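Local coordinates for Dps family protein (Staphylococcus aureus subsp. aureus, PDB 2D5K) that probably stores iron and guards DNA against oxidative damage as a dodecameric ferritin-like protein of the Dps family, at residues K25-K34 / A92-D102. Residues are numbered along the deposited sequence; the frame is centred on the assembly and turned at random.
Sequences KLHNFHWYVK and AEQMVEELSQD
The last two turns of helix 5-32, which bring Phe-29 against Met-95, run nearly antiparallel to the start of helix 92-120, at 162° and with axes 10.8 Å apart. The backbones draw together from Leu-26 and Leu-99 until the CA atoms of Val-33 and Ala-92 lie 5.4 Å apart. Met-95 lies across one face of the Phe-29 ring: its CG makes a CH-pi contact almost over the centroid, 3.8 Å away, and SD follows obliquely in a Met-aromatic contact. With the chain extended beyond CG (chi2 179°), CE passes the ring and reaches the backbone where Tyr-32 leads into Val-33. Lys-25 CG lies over the opposite face, toward the rim, and Leu-99 CG meets the ring edge in plane, 3.8 Å from Phe-29 CE2. This layer belongs to the four-helix bundle of the ferritin-like fold; helix 38-65 adds Phe-45 against Leu-99. A bend at chi3 (74°) turns Lys-25 NZ into a salt-bridge network, 2.7 Å from Glu-98 OE2 on its anti side, slightly out of the carboxylate plane, and as close to Asp-102 OD2 through the syn lone pair. Lys-84 O also accepts from NZ, while Tyr-90 OH bonds Glu-98 OE1. At the other end, one water links Lys-34 O to Ala-92 N.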
loop_
_atom_site.group_PDB
_atom_site.type_symbol
_atom_site.label_atom_id
_atom_site.label_comp_id
_atom_site.label_asym_id
_atom_site.label_seq_id
_atom_site.Cartn_x
_atom_site.Cartn_y
_atom_site.Cartn_z
ATOM N N LYS B 25 -22.821 -22.441 -8.864
ATOM C CA LYS B 25 -22.279 -23.795 -8.902
ATOM C C LYS B 25 -20.869 -23.786 -8.323
ATOM O O LYS B 25 -20.458 -24.740 -7.658
ATOM C CB LYS B 25 -22.252 -24.359 -10.329
ATOM C CG LYS B 25 -21.651 -25.760 -10.371
ATOM C CD LYS B 25 -22.195 -26.627 -11.500
ATOM C CE LYS B 25 -21.662 -26.224 -12.850
ATOM N NZ LYS B 25 -22.069 -27.225 -13.891
ATOM N N LEU B 26 -20.131 -22.705 -8.565
ATOM C CA LEU B 26 -18.774 -22.596 -8.044
ATOM C C LEU B 26 -18.790 -22.424 -6.527
ATOM O O LEU B 26 -17.849 -22.824 -5.855
ATOM C CB LEU B 26 -18.028 -21.439 -8.717
ATOM C CG LEU B 26 -17.572 -21.740 -10.149
ATOM C CD1 LEU B 26 -17.223 -20.445 -10.872
ATOM C CD2 LEU B 26 -16.372 -22.676 -10.113
ATOM N N HIS B 27 -19.849 -21.823 -5.987
ATOM C CA HIS B 27 -19.955 -21.681 -4.538
ATOM C C HIS B 27 -20.197 -23.074 -3.975
ATOM O O HIS B 27 -19.622 -23.457 -2.957
ATOM C CB HIS B 27 -21.124 -20.772 -4.146
ATOM C CG HIS B 27 -20.754 -19.327 -4.043
ATOM N ND1 HIS B 27 -20.536 -18.533 -5.148
ATOM C CD2 HIS B 27 -20.537 -18.539 -2.963
ATOM C CE1 HIS B 27 -20.202 -17.316 -4.752
ATOM N NE2 HIS B 27 -20.196 -17.294 -3.431
ATOM N N ASN B 28 -21.056 -23.828 -4.654
ATOM C CA ASN B 28 -21.377 -25.190 -4.243
ATOM C C ASN B 28 -20.095 -26.019 -4.171
ATOM O O ASN B 28 -19.830 -26.683 -3.166
ATOM C CB ASN B 28 -22.362 -25.806 -5.245
ATOM C CG ASN B 28 -22.743 -27.235 -4.897
ATOM O OD1 ASN B 28 -21.891 -28.120 -4.844
ATOM N ND2 ASN B 28 -24.036 -27.466 -4.663
ATOM N N PHE B 29 -19.289 -25.973 -5.228
ATOM C CA PHE B 29 -18.045 -26.738 -5.246
ATOM C C PHE B 29 -17.084 -26.216 -4.177
ATOM O O PHE B 29 -16.379 -26.987 -3.533
ATOM C CB PHE B 29 -17.401 -26.680 -6.638
ATOM C CG PHE B 29 -18.162 -27.450 -7.697
ATOM C CD1 PHE B 29 -19.322 -28.156 -7.374
ATOM C CD2 PHE B 29 -17.716 -27.467 -9.016
ATOM C CE1 PHE B 29 -20.026 -28.867 -8.349
ATOM C CE2 PHE B 29 -18.412 -28.176 -9.999
ATOM C CZ PHE B 29 -19.571 -28.877 -9.661
ATOM N N HIS B 30 -17.075 -24.900 -3.997
ATOM C CA HIS B 30 -16.239 -24.232 -3.002
ATOM C C HIS B 30 -16.577 -24.761 -1.602
ATOM O O HIS B 30 -15.691 -24.969 -0.773
ATOM C CB HIS B 30 -16.501 -22.718 -3.110
ATOM C CG HIS B 30 -15.965 -21.895 -1.976
ATOM N ND1 HIS B 30 -14.619 -21.672 -1.779
ATOM C CD2 HIS B 30 -16.608 -21.150 -1.043
ATOM C CE1 HIS B 30 -14.455 -20.821 -0.780
ATOM N NE2 HIS B 30 -15.646 -20.490 -0.317
ATOM N N TRP B 31 -17.862 -25.002 -1.352
ATOM C CA TRP B 31 -18.307 -25.480 -0.047
ATOM C C TRP B 31 -18.214 -26.985 0.154
ATOM O O TRP B 31 -17.814 -27.454 1.220
ATOM C CB TRP B 31 -19.766 -25.071 0.205
ATOM C CG TRP B 31 -20.011 -23.590 0.202
ATOM C CD1 TRP B 31 -19.167 -22.619 0.656
ATOM C CD2 TRP B 31 -21.193 -22.917 -0.250
ATOM N NE1 TRP B 31 -19.748 -21.379 0.511
ATOM C CE2 TRP B 31 -20.992 -21.534 -0.041
ATOM C CE3 TRP B 31 -22.403 -23.349 -0.810
ATOM C CZ2 TRP B 31 -21.958 -20.575 -0.375
ATOM C CZ3 TRP B 31 -23.368 -22.394 -1.143
ATOM C CH2 TRP B 31 -23.134 -21.023 -0.923
ATOM N N TYR B 32 -18.592 -27.735 -0.874
ATOM C CA TYR B 32 -18.633 -29.190 -0.787
ATOM C C TYR B 32 -17.403 -29.994 -1.185
ATOM O O TYR B 32 -17.394 -31.216 -1.021
ATOM C CB TYR B 32 -19.843 -29.690 -1.582
ATOM C CG TYR B 32 -21.173 -29.357 -0.940
ATOM C CD1 TYR B 32 -21.597 -30.024 0.209
ATOM C CD2 TYR B 32 -22.011 -28.379 -1.482
ATOM C CE1 TYR B 32 -22.825 -29.733 0.802
ATOM C CE2 TYR B 32 -23.241 -28.078 -0.895
ATOM C CZ TYR B 32 -23.642 -28.765 0.248
ATOM O OH TYR B 32 -24.864 -28.494 0.825
ATOM N N VAL B 33 -16.372 -29.334 -1.706
ATOM C CA VAL B 33 -15.173 -30.057 -2.114
ATOM C C VAL B 33 -14.533 -30.760 -0.921
ATOM O O VAL B 33 -14.489 -30.221 0.187
ATOM C CB VAL B 33 -14.140 -29.111 -2.781
ATOM C CG1 VAL B 33 -13.548 -28.153 -1.751
ATOM C CG2 VAL B 33 -13.044 -29.932 -3.457
ATOM N N LYS B 34 -14.056 -31.980 -1.146
ATOM C CA LYS B 34 -13.431 -32.756 -0.083
ATOM C C LYS B 34 -12.201 -33.499 -0.588
ATOM O O LYS B 34 -11.980 -33.603 -1.793
ATOM C CB LYS B 34 -14.437 -33.749 0.497
ATOM C CG LYS B 34 -15.659 -33.071 1.105
ATOM C CD LYS B 34 -16.605 -34.059 1.750
ATOM C CE LYS B 34 -17.852 -33.352 2.255
ATOM N NZ LYS B 34 -17.524 -32.206 3.159
ATOM N N ALA B 92 -13.973 -34.232 -5.598
ATOM C CA ALA B 92 -13.204 -33.101 -6.117
ATOM C C ALA B 92 -12.895 -33.322 -7.597
ATOM O O ALA B 92 -13.010 -32.410 -8.412
ATOM C CB ALA B 92 -11.908 -32.939 -5.333
ATOM N N GLU B 93 -12.503 -34.544 -7.941
ATOM C CA GLU B 93 -12.182 -34.863 -9.325
ATOM C C GLU B 93 -13.390 -34.657 -10.237
ATOM O O GLU B 93 -13.266 -34.095 -11.323
ATOM C CB GLU B 93 -11.683 -36.310 -9.426
ATOM C CG GLU B 93 -11.216 -36.706 -10.814
ATOM C CD GLU B 93 -12.081 -37.783 -11.430
ATOM O OE1 GLU B 93 -13.319 -37.606 -11.468
ATOM O OE2 GLU B 93 -11.524 -38.806 -11.884
ATOM N N GLN B 94 -14.561 -35.102 -9.793
ATOM C CA GLN B 94 -15.773 -34.957 -10.597
ATOM C C GLN B 94 -16.156 -33.488 -10.750
ATOM O O GLN B 94 -16.721 -33.087 -11.765
ATOM C CB GLN B 94 -16.923 -35.748 -9.970
ATOM C CG GLN B 94 -16.653 -37.244 -9.910
ATOM C CD GLN B 94 -17.739 -38.013 -9.183
ATOM O OE1 GLN B 94 -18.234 -37.578 -8.144
ATOM N NE2 GLN B 94 -18.102 -39.173 -9.721
ATOM N N MET B 95 -15.845 -32.682 -9.742
ATOM C CA MET B 95 -16.156 -31.259 -9.817
ATOM C C MET B 95 -15.293 -30.614 -10.894
ATOM O O MET B 95 -15.789 -29.860 -11.730
ATOM C CB MET B 95 -15.880 -30.573 -8.476
ATOM C CG MET B 95 -16.802 -31.008 -7.353
ATOM S SD MET B 95 -16.374 -30.176 -5.813
ATOM C CE MET B 95 -17.831 -30.546 -4.827
ATOM N N VAL B 96 -13.999 -30.913 -10.871
ATOM C CA VAL B 96 -13.085 -30.340 -11.850
ATOM C C VAL B 96 -13.431 -30.854 -13.245
ATOM O O VAL B 96 -13.359 -30.109 -14.219
ATOM C CB VAL B 96 -11.618 -30.663 -11.497
ATOM C CG1 VAL B 96 -10.683 -30.102 -12.559
ATOM C CG2 VAL B 96 -11.280 -30.070 -10.140
ATOM N N GLU B 97 -13.827 -32.121 -13.340
ATOM C CA GLU B 97 -14.206 -32.683 -14.631
ATOM C C GLU B 97 -15.405 -31.926 -15.199
ATOM O O GLU B 97 -15.419 -31.577 -16.378
ATOM C CB GLU B 97 -14.563 -34.169 -14.502
ATOM C CG GLU B 97 -13.401 -35.066 -14.124
ATOM C CD GLU B 97 -13.790 -36.536 -14.072
ATOM O OE1 GLU B 97 -14.835 -36.852 -13.466
ATOM O OE2 GLU B 97 -13.046 -37.373 -14.629
ATOM N N GLU B 98 -16.410 -31.668 -14.367
ATOM C CA GLU B 98 -17.588 -30.962 -14.848
ATOM C C GLU B 98 -17.276 -29.523 -15.231
ATOM O O GLU B 98 -17.778 -29.025 -16.235
ATOM C CB GLU B 98 -18.717 -30.974 -13.814
ATOM C CG GLU B 98 -19.989 -30.327 -14.361
ATOM C CD GLU B 98 -21.238 -30.732 -13.615
ATOM O OE1 GLU B 98 -21.499 -31.948 -13.510
ATOM O OE2 GLU B 98 -21.964 -29.835 -13.143
ATOM N N LEU B 99 -16.455 -28.846 -14.434
ATOM C CA LEU B 99 -16.103 -27.472 -14.770
ATOM C C LEU B 99 -15.354 -27.469 -16.098
ATOM O O LEU B 99 -15.549 -26.580 -16.929
ATOM C CB LEU B 99 -15.231 -26.852 -13.676
ATOM C CG LEU B 99 -15.946 -26.527 -12.363
ATOM C CD1 LEU B 99 -14.942 -25.958 -11.373
ATOM C CD2 LEU B 99 -17.071 -25.525 -12.620
ATOM N N SER B 100 -14.502 -28.466 -16.309
ATOM C CA SER B 100 -13.761 -28.530 -17.559
ATOM C C SER B 100 -14.732 -28.672 -18.726
ATOM O O SER B 100 -14.587 -27.995 -19.745
ATOM C CB SER B 100 -12.776 -29.700 -17.563
ATOM O OG SER B 100 -12.087 -29.752 -18.803
ATOM N N GLN B 101 -15.724 -29.547 -18.579
ATOM C CA GLN B 101 -16.702 -29.723 -19.643
ATOM C C GLN B 101 -17.479 -28.423 -19.850
ATOM O O GLN B 101 -17.774 -28.051 -20.982
ATOM C CB GLN B 101 -17.673 -30.861 -19.323
ATOM C CG GLN B 101 -18.616 -31.187 -20.483
ATOM C CD GLN B 101 -17.876 -31.643 -21.731
ATOM O OE1 GLN B 101 -17.154 -32.640 -21.707
ATOM N NE2 GLN B 101 -18.052 -30.913 -22.831
ATOM N N ASP B 102 -17.814 -27.733 -18.761
ATOM C CA ASP B 102 -18.533 -26.466 -18.884
ATOM C C ASP B 102 -17.680 -25.459 -19.648
ATOM O O ASP B 102 -18.165 -24.775 -20.550
ATOM C CB ASP B 102 -18.870 -25.871 -17.510
ATOM C CG ASP B 102 -20.041 -26.564 -16.837
ATOM O OD1 ASP B 102 -20.910 -27.104 -17.554
ATOM O OD2 ASP B 102 -20.103 -26.552 -15.589
HETATM O O HOH W 1 -12.904 -35.780 -3.174
#